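Local coordinates for putative pyrroline carboxylate reductase (Streptococcus pyogenes, PDB 2AHR) that catalyses the NAD(P)H-dependent reduction of 1-pyrroline-5-carboxylate to L-proline, the closing step of proline biosynthesis, at the interface of chains A and B. Sequence-based numbering; all coordinates share one arbitrary frame. Chains: chain A/B, putative pyrroline carboxylate reductase.

Contact 1: the interface of chains A and B. Residues chain A 179, 183, 193, 196-197, 200; chain B 164-165, 168, 172, 249.
B:Leu164 reaches from helix 158-185 of chain B into a groove lined by helices 158-185 and 190-210 of chain A, a helix-to-helix packing in the dimerisation region of the reductase. Its fork is wedged between the two helices. CD2 of B:Leu164 lies mainly over the backbone of the first, 3.8 Å from the amide N of A:Gly183 and against the carbonyl oxygen of A:Leu179. CD1 of B:Leu164 rests between CA of A:Gly183 and CB of A:Ala193, the latter at 3.9 Å. The leucine CG is anti to its own carbonyl carbon (chi1 -71°), which sends the fork away from that carbonyl and between the helices. A:Val197 crosses this side chain at about a right angle, with CG2 touching CD2 of B:Leu164 at 4.0 Å. Glycine and alanine at the groove walls leave backbone and short methyl surface for the leucine to rest on.

One residue further on, the methyl CB of B:Ala165 abuts CG2 of A:Ile196 at 3.5 Å, a methyl-to-methyl contact through the short branch of the isoleucine. On the other flank, A:Leu179 and B:Ile249 also meet nearly perpendicularly, CD2 to CD1.

The patch is apolar across the chains, and its hydroxyls are satisfied within their own helices. A:Thr200 OG1 donates to A:Ile196 O from above the carbonyl plane. This fixes the threonine's rotation and leaves CG2, anti to the backbone N, directed at chain B, where it also approaches CD1 of B:Ile172. B:Ser168 OG donates back to B:Leu164 O at 2.6 Å, standing 53° out of that carbonyl's plane, while the same OG lies 3.3 Å from CG2 of A:Thr200.

Contact 2: the interface of chains A and B. Residues chain A 115, 167, 169-170, 173; chain B 204, 207, 218-219, 222.
A:Tyr173 lies across the subunit boundary, with B:Ile219, B:Phe218 and B:Ile222 from one helix of chain B along its length and B:Ser204 from another at its tip, giving the dimer interface a polar anchor. Its CG is anti to the carbonyl carbon (chi1 -66°), which leans the ring back along its helix, past A:Pro169, and sets its outer edge and tip against chain B. CB of A:Tyr173 comes first, 3.9 Å from CG1 of B:Ile219. Further out, CD2 of A:Tyr173 packs on the CB methylene of B:Phe218 at 3.5 Å. CE2 of A:Tyr173 reaches CD1 of B:Ile222 at 3.7 Å; this methyl lies in the plane of the tyrosine ring, at its edge, and the two side chains cross at about a right angle. On the opposite rim CE1 passes close to B:Ser204 O, while CZ faces the serine CB.

The tip carries the polar contacts. A:Tyr173 OH donates to the main-chain carbonyl B:Ser204 O at 2.7 Å, with a C=O...OH angle of 108° and the donor tilted 28° from the carbonyl plane, so the hydroxyl approaches from the flank of the carbonyl rather than head-on. The acceptor lies in the plane of the tyrosine ring. OH is also linked to water 1, which in turn contacts B:Asn207 OD1 at 3.0 Å. A:Tyr173 OH also lies 3.9 Å above one face of the B:Phe218 ring, offset toward its rim. Carbonyl and water together pin the phenol.

Around this core, B:Ile222 spreads its contacts over both branches: on the long one CG1 packs on CB of selenomethionine A:Met115 at 3.8 Å and the terminal CD1 also meets CB of A:Pro169, while the short CG2 touches CB of A:Ala170. The site thus places helix 158-185 of chain A between helices 190-210 and 215-222 of chain B, with A:Met115, at the start of 3-10 helix 115-119, packing against B:Ile222.

Contact 1: the interface of chains A and B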
ATOM      1  N   LEU A 179       5.575 -19.484 -12.353  1.00 31.65           N
ATOM      2  CA  LEU A 179       6.631 -19.384 -13.351  1.00 32.18           C
ATOM      3  C   LEU A 179       6.053 -19.725 -14.716  1.00 32.03           C
ATOM      4  O   LEU A 179       6.277 -19.009 -15.688  1.00 32.63           O
ATOM      5  CB  LEU A 179       7.828 -20.315 -13.002  1.00 32.11           C
ATOM      6  CG  LEU A 179       8.698 -19.831 -11.814  1.00 33.51           C
ATOM      7  CD1 LEU A 179       9.759 -20.868 -11.440  1.00 31.61           C
ATOM      8  CD2 LEU A 179       9.370 -18.482 -12.152  1.00 30.13           C
ATOM      9  N   GLY A 183       5.477 -17.659 -18.171  1.00 29.74           N
ATOM     10  CA  GLY A 183       5.758 -18.189 -19.509  1.00 30.00           C
ATOM     11  C   GLY A 183       4.622 -18.028 -20.507  1.00 29.60           C
ATOM     12  O   GLY A 183       4.849 -17.552 -21.609  1.00 29.13           O
ATOM     13  N   ALA A 193       6.070 -24.603 -20.946  1.00 33.01           N
ATOM     14  CA  ALA A 193       6.650 -23.777 -19.879  1.00 33.57           C
ATOM     15  C   ALA A 193       6.773 -24.575 -18.593  1.00 33.86           C
ATOM     16  O   ALA A 193       7.766 -24.472 -17.884  1.00 34.67           O
ATOM     17  CB  ALA A 193       5.803 -22.514 -19.658  1.00 32.36           C
ATOM     18  N   ILE A 196       9.679 -26.999 -18.953  1.00 35.24           N
ATOM     19  CA  ILE A 196      10.936 -26.263 -18.741  1.00 35.08           C
ATOM     20  C   ILE A 196      11.171 -25.986 -17.241  1.00 34.71           C
ATOM     21  O   ILE A 196      12.216 -26.354 -16.688  1.00 33.73           O
ATOM     22  CB  ILE A 196      10.970 -24.934 -19.545  1.00 35.09           C
ATOM     23  CG1 ILE A 196      11.016 -25.222 -21.049  1.00 34.98           C
ATOM     24  CG2 ILE A 196      12.170 -24.051 -19.131  1.00 34.34           C
ATOM     25  CD1 ILE A 196      10.525 -24.070 -21.903  1.00 33.32           C
ATOM     26  N   VAL A 197      10.162 -25.394 -16.599  1.00 34.12           N
ATOM     27  CA  VAL A 197      10.285 -24.921 -15.224  1.00 33.96           C
ATOM     28  C   VAL A 197      10.460 -26.069 -14.226  1.00 34.86           C
ATOM     29  O   VAL A 197      11.326 -26.001 -13.343  1.00 34.19           O
ATOM     30  CB  VAL A 197       9.080 -24.004 -14.818  1.00 33.89           C
ATOM     31  CG1 VAL A 197       9.024 -23.831 -13.312  1.00 32.77           C
ATOM     32  CG2 VAL A 197       9.217 -22.664 -15.504  1.00 31.62           C
ATOM     33  N   THR A 200      13.800 -27.411 -14.529  1.00 34.27           N
ATOM     34  CA  THR A 200      14.762 -26.478 -13.952  1.00 34.49           C
ATOM     35  C   THR A 200      14.730 -26.538 -12.407  1.00 34.89           C
ATOM     36  O   THR A 200      15.793 -26.511 -11.769  1.00 35.91           O
ATOM     37  CB  THR A 200      14.580 -25.032 -14.494  1.00 34.31           C
ATOM     38  OG1 THR A 200      14.807 -25.032 -15.908  1.00 34.52           O
ATOM     39  CG2 THR A 200      15.579 -24.061 -13.864  1.00 34.18           C
TER
ATOM     40  N   LEU B 164      12.613 -18.108 -17.885  1.00 32.93           N
ATOM     41  CA  LEU B 164      12.051 -19.311 -17.294  1.00 33.68           C
ATOM     42  C   LEU B 164      13.094 -20.325 -16.877  1.00 33.86           C
ATOM     43  O   LEU B 164      12.857 -21.132 -15.967  1.00 34.11           O
ATOM     44  CB  LEU B 164      11.122 -20.008 -18.281  1.00 34.52           C
ATOM     45  CG  LEU B 164       9.769 -19.414 -18.641  1.00 37.41           C
ATOM     46  CD1 LEU B 164       9.090 -20.443 -19.577  1.00 40.48           C
ATOM     47  CD2 LEU B 164       8.925 -19.164 -17.415  1.00 35.32           C
ATOM     48  N   ALA B 165      14.234 -20.322 -17.558  1.00 33.66           N
ATOM     49  CA  ALA B 165      15.205 -21.414 -17.386  1.00 34.47           C
ATOM     50  C   ALA B 165      16.621 -20.949 -17.028  1.00 34.32           C
ATOM     51  O   ALA B 165      17.325 -21.635 -16.282  1.00 35.37           O
ATOM     52  CB  ALA B 165      15.230 -22.335 -18.654  1.00 34.60           C
ATOM     53  N   SER B 168      15.830 -18.334 -13.723  1.00 32.47           N
ATOM     54  CA  SER B 168      14.965 -18.893 -12.701  1.00 32.45           C
ATOM     55  C   SER B 168      15.631 -19.673 -11.569  1.00 32.42           C
ATOM     56  O   SER B 168      15.115 -19.646 -10.455  1.00 32.73           O
ATOM     57  CB  SER B 168      13.837 -19.726 -13.319  1.00 32.98           C
ATOM     58  OG  SER B 168      14.336 -20.951 -13.861  1.00 35.94           O
ATOM     59  N   ILE B 172      14.394 -19.713  -7.814  1.00 30.59           N
ATOM     60  CA  ILE B 172      14.188 -20.943  -7.082  1.00 29.59           C
ATOM     61  C   ILE B 172      14.989 -20.969  -5.779  1.00 29.25           C
ATOM     62  O   ILE B 172      14.463 -21.354  -4.734  1.00 30.19           O
ATOM     63  CB  ILE B 172      14.571 -22.158  -7.954  1.00 30.18           C
ATOM     64  CG1 ILE B 172      13.497 -22.396  -9.024  1.00 31.01           C
ATOM     65  CG2 ILE B 172      14.749 -23.401  -7.111  1.00 28.97           C
ATOM     66  CD1 ILE B 172      14.040 -22.856 -10.380  1.00 29.59           C
ATOM     67  N   ILE B 249       9.523 -12.096 -13.686  1.00 31.01           N
ATOM     68  CA  ILE B 249       9.748 -12.646 -15.008  1.00 31.19           C
ATOM     69  C   ILE B 249       9.633 -11.539 -16.040  1.00 31.33           C
ATOM     70  O   ILE B 249      10.491 -11.414 -16.890  1.00 30.77           O
ATOM     71  CB  ILE B 249       8.805 -13.856 -15.337  1.00 31.27           C
ATOM     72  CG1 ILE B 249       9.132 -15.081 -14.462  1.00 29.71           C
ATOM     73  CG2 ILE B 249       8.867 -14.214 -16.810  1.00 30.49           C
ATOM     74  CD1 ILE B 249      10.594 -15.688 -14.575  1.00 30.36           C
TER

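Contact 2: the interface of chains A and B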
HETATM    1  N   MSE A 115       2.938 -35.324   0.497  1.00 32.49           N
HETATM    2  CA  MSE A 115       2.334 -36.033  -0.651  1.00 32.51           C
HETATM    3  C   MSE A 115       3.364 -36.796  -1.521  1.00 32.93           C
HETATM    4  O   MSE A 115       2.999 -37.653  -2.349  1.00 32.50           O
HETATM    5  CB  MSE A 115       1.504 -35.049  -1.509  1.00 32.05           C
HETATM    6  CG  MSE A 115       0.392 -35.704  -2.398  1.00 32.49           C
HETATM    7 SE   MSE A 115      -0.828 -36.800  -1.594  1.00 30.16          SE
HETATM    8  CE  MSE A 115      -1.605 -35.722  -0.389  1.00 34.64           C
ATOM      9  N   SER A 167       3.166 -28.970   4.359  1.00 34.57           N
ATOM     10  CA  SER A 167       2.424 -27.991   3.602  1.00 34.81           C
ATOM     11  C   SER A 167       3.181 -27.456   2.407  1.00 34.35           C
ATOM     12  O   SER A 167       2.560 -27.090   1.430  1.00 35.24           O
ATOM     13  CB  SER A 167       2.061 -26.799   4.498  1.00 34.61           C
ATOM     14  OG  SER A 167       1.175 -27.222   5.512  1.00 38.35           O
ATOM     15  N   PRO A 169       4.895 -28.522  -0.208  1.00 33.75           N
ATOM     16  CA  PRO A 169       4.676 -28.936  -1.606  1.00 33.04           C
ATOM     17  C   PRO A 169       3.633 -28.078  -2.321  1.00 32.89           C
ATOM     18  O   PRO A 169       3.797 -27.789  -3.496  1.00 33.49           O
ATOM     19  CB  PRO A 169       4.197 -30.380  -1.479  1.00 32.43           C
ATOM     20  CG  PRO A 169       4.908 -30.882  -0.271  1.00 33.10           C
ATOM     21  CD  PRO A 169       4.873 -29.683   0.708  1.00 33.11           C
ATOM     22  N   ALA A 170       2.579 -27.673  -1.623  1.00 32.64           N
ATOM     23  CA  ALA A 170       1.552 -26.813  -2.223  1.00 32.49           C
ATOM     24  C   ALA A 170       2.109 -25.434  -2.581  1.00 32.47           C
ATOM     25  O   ALA A 170       1.729 -24.852  -3.613  1.00 32.91           O
ATOM     26  CB  ALA A 170       0.352 -26.679  -1.284  1.00 31.67           C
ATOM     27  N   TYR A 173       4.314 -25.846  -5.527  1.00 30.44           N
ATOM     28  CA  TYR A 173       3.507 -25.976  -6.741  1.00 30.48           C
ATOM     29  C   TYR A 173       2.891 -24.638  -7.186  1.00 29.30           C
ATOM     30  O   TYR A 173       2.791 -24.354  -8.380  1.00 28.53           O
ATOM     31  CB  TYR A 173       2.436 -27.080  -6.605  1.00 30.31           C
ATOM     32  CG  TYR A 173       3.014 -28.498  -6.484  1.00 31.89           C
ATOM     33  CD1 TYR A 173       4.018 -28.949  -7.341  1.00 30.84           C
ATOM     34  CD2 TYR A 173       2.547 -29.381  -5.512  1.00 32.43           C
ATOM     35  CE1 TYR A 173       4.549 -30.237  -7.224  1.00 33.39           C
ATOM     36  CE2 TYR A 173       3.082 -30.677  -5.380  1.00 32.84           C
ATOM     37  CZ  TYR A 173       4.071 -31.098  -6.240  1.00 33.11           C
ATOM     38  OH  TYR A 173       4.582 -32.374  -6.120  1.00 32.00           O
TER
ATOM     39  N   SER B 204       8.939 -32.972  -4.683  1.00 30.27           N
ATOM     40  CA  SER B 204       7.746 -32.333  -5.242  1.00 30.77           C
ATOM     41  C   SER B 204       7.852 -32.182  -6.753  1.00 31.14           C
ATOM     42  O   SER B 204       6.934 -32.574  -7.492  1.00 31.09           O
ATOM     43  CB  SER B 204       7.540 -30.923  -4.638  1.00 29.69           C
ATOM     44  OG  SER B 204       7.233 -31.015  -3.270  1.00 29.71           O
ATOM     45  N   ASN B 207       7.671 -35.609  -8.374  1.00 34.07           N
ATOM     46  CA  ASN B 207       6.298 -36.116  -8.374  1.00 34.50           C
ATOM     47  C   ASN B 207       5.477 -35.444  -9.479  1.00 34.90           C
ATOM     48  O   ASN B 207       4.742 -36.098 -10.245  1.00 33.41           O
ATOM     49  CB  ASN B 207       5.648 -35.903  -7.006  1.00 34.19           C
ATOM     50  CG  ASN B 207       4.421 -36.823  -6.748  1.00 35.00           C
ATOM     51  OD1 ASN B 207       3.787 -36.721  -5.697  1.00 38.15           O
ATOM     52  ND2 ASN B 207       4.128 -37.725  -7.658  1.00 34.91           N
ATOM     53  N   PHE B 218      -2.464 -31.046  -7.715  1.00 31.37           N
ATOM     54  CA  PHE B 218      -1.688 -31.371  -6.517  1.00 31.55           C
ATOM     55  C   PHE B 218      -2.088 -30.472  -5.331  1.00 31.67           C
ATOM     56  O   PHE B 218      -2.291 -30.935  -4.195  1.00 31.59           O
ATOM     57  CB  PHE B 218      -0.190 -31.226  -6.791  1.00 31.17           C
ATOM     58  CG  PHE B 218       0.447 -32.461  -7.382  1.00 33.61           C
ATOM     59  CD1 PHE B 218       0.838 -33.513  -6.561  1.00 33.83           C
ATOM     60  CD2 PHE B 218       0.658 -32.569  -8.758  1.00 31.54           C
ATOM     61  CE1 PHE B 218       1.442 -34.658  -7.110  1.00 36.34           C
ATOM     62  CE2 PHE B 218       1.259 -33.698  -9.314  1.00 33.18           C
ATOM     63  CZ  PHE B 218       1.652 -34.746  -8.489  1.00 34.02           C
ATOM     64  N   ILE B 219      -2.188 -29.180  -5.590  1.00 31.84           N
ATOM     65  CA  ILE B 219      -2.625 -28.260  -4.529  1.00 31.78           C
ATOM     66  C   ILE B 219      -3.944 -28.725  -3.916  1.00 32.22           C
ATOM     67  O   ILE B 219      -4.057 -28.800  -2.693  1.00 32.83           O
ATOM     68  CB  ILE B 219      -2.668 -26.823  -5.030  1.00 31.76           C
ATOM     69  CG1 ILE B 219      -1.222 -26.351  -5.306  1.00 29.88           C
ATOM     70  CG2 ILE B 219      -3.404 -25.895  -4.013  1.00 31.27           C
ATOM     71  CD1 ILE B 219      -1.129 -24.995  -5.994  1.00 30.69           C
ATOM     72  N   ILE B 222      -3.263 -31.652  -1.543  1.00 35.38           N
ATOM     73  CA  ILE B 222      -2.516 -31.291  -0.342  1.00 35.13           C
ATOM     74  C   ILE B 222      -3.345 -30.434   0.660  1.00 35.66           C
ATOM     75  O   ILE B 222      -3.110 -30.478   1.881  1.00 35.43           O
ATOM     76  CB  ILE B 222      -1.166 -30.616  -0.765  1.00 34.89           C
ATOM     77  CG1 ILE B 222      -0.254 -31.641  -1.476  1.00 34.16           C
ATOM     78  CG2 ILE B 222      -0.426 -29.997   0.433  1.00 35.60           C
ATOM     79  CD1 ILE B 222       0.695 -31.039  -2.522  1.00 32.07           C
TER
HETATM   80  O   HOH W   1       3.717 -34.117  -4.218  1.00 44.71           O

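The C-alpha centres of contact 1 and contact 2 lie about 18 Å apart within one two-fold symmetric interface. Both use helices 158-185 and 190-210, with chain roles partly exchanged: helix 190-210 comes from chain A in contact 1 and from chain B in contact 2. Helix 158-185 of chain A contributes to both, linking them along its length. Contact 1 is apolar between the chains, whereas contact 2 adds direct and water-mediated hydrogen bonding. Symmetry repeats each contact with the chains exchanged, consistent with the intertwined, domain-swapped dimer of this reductase, from which the deposited ten-chain assembly could be built.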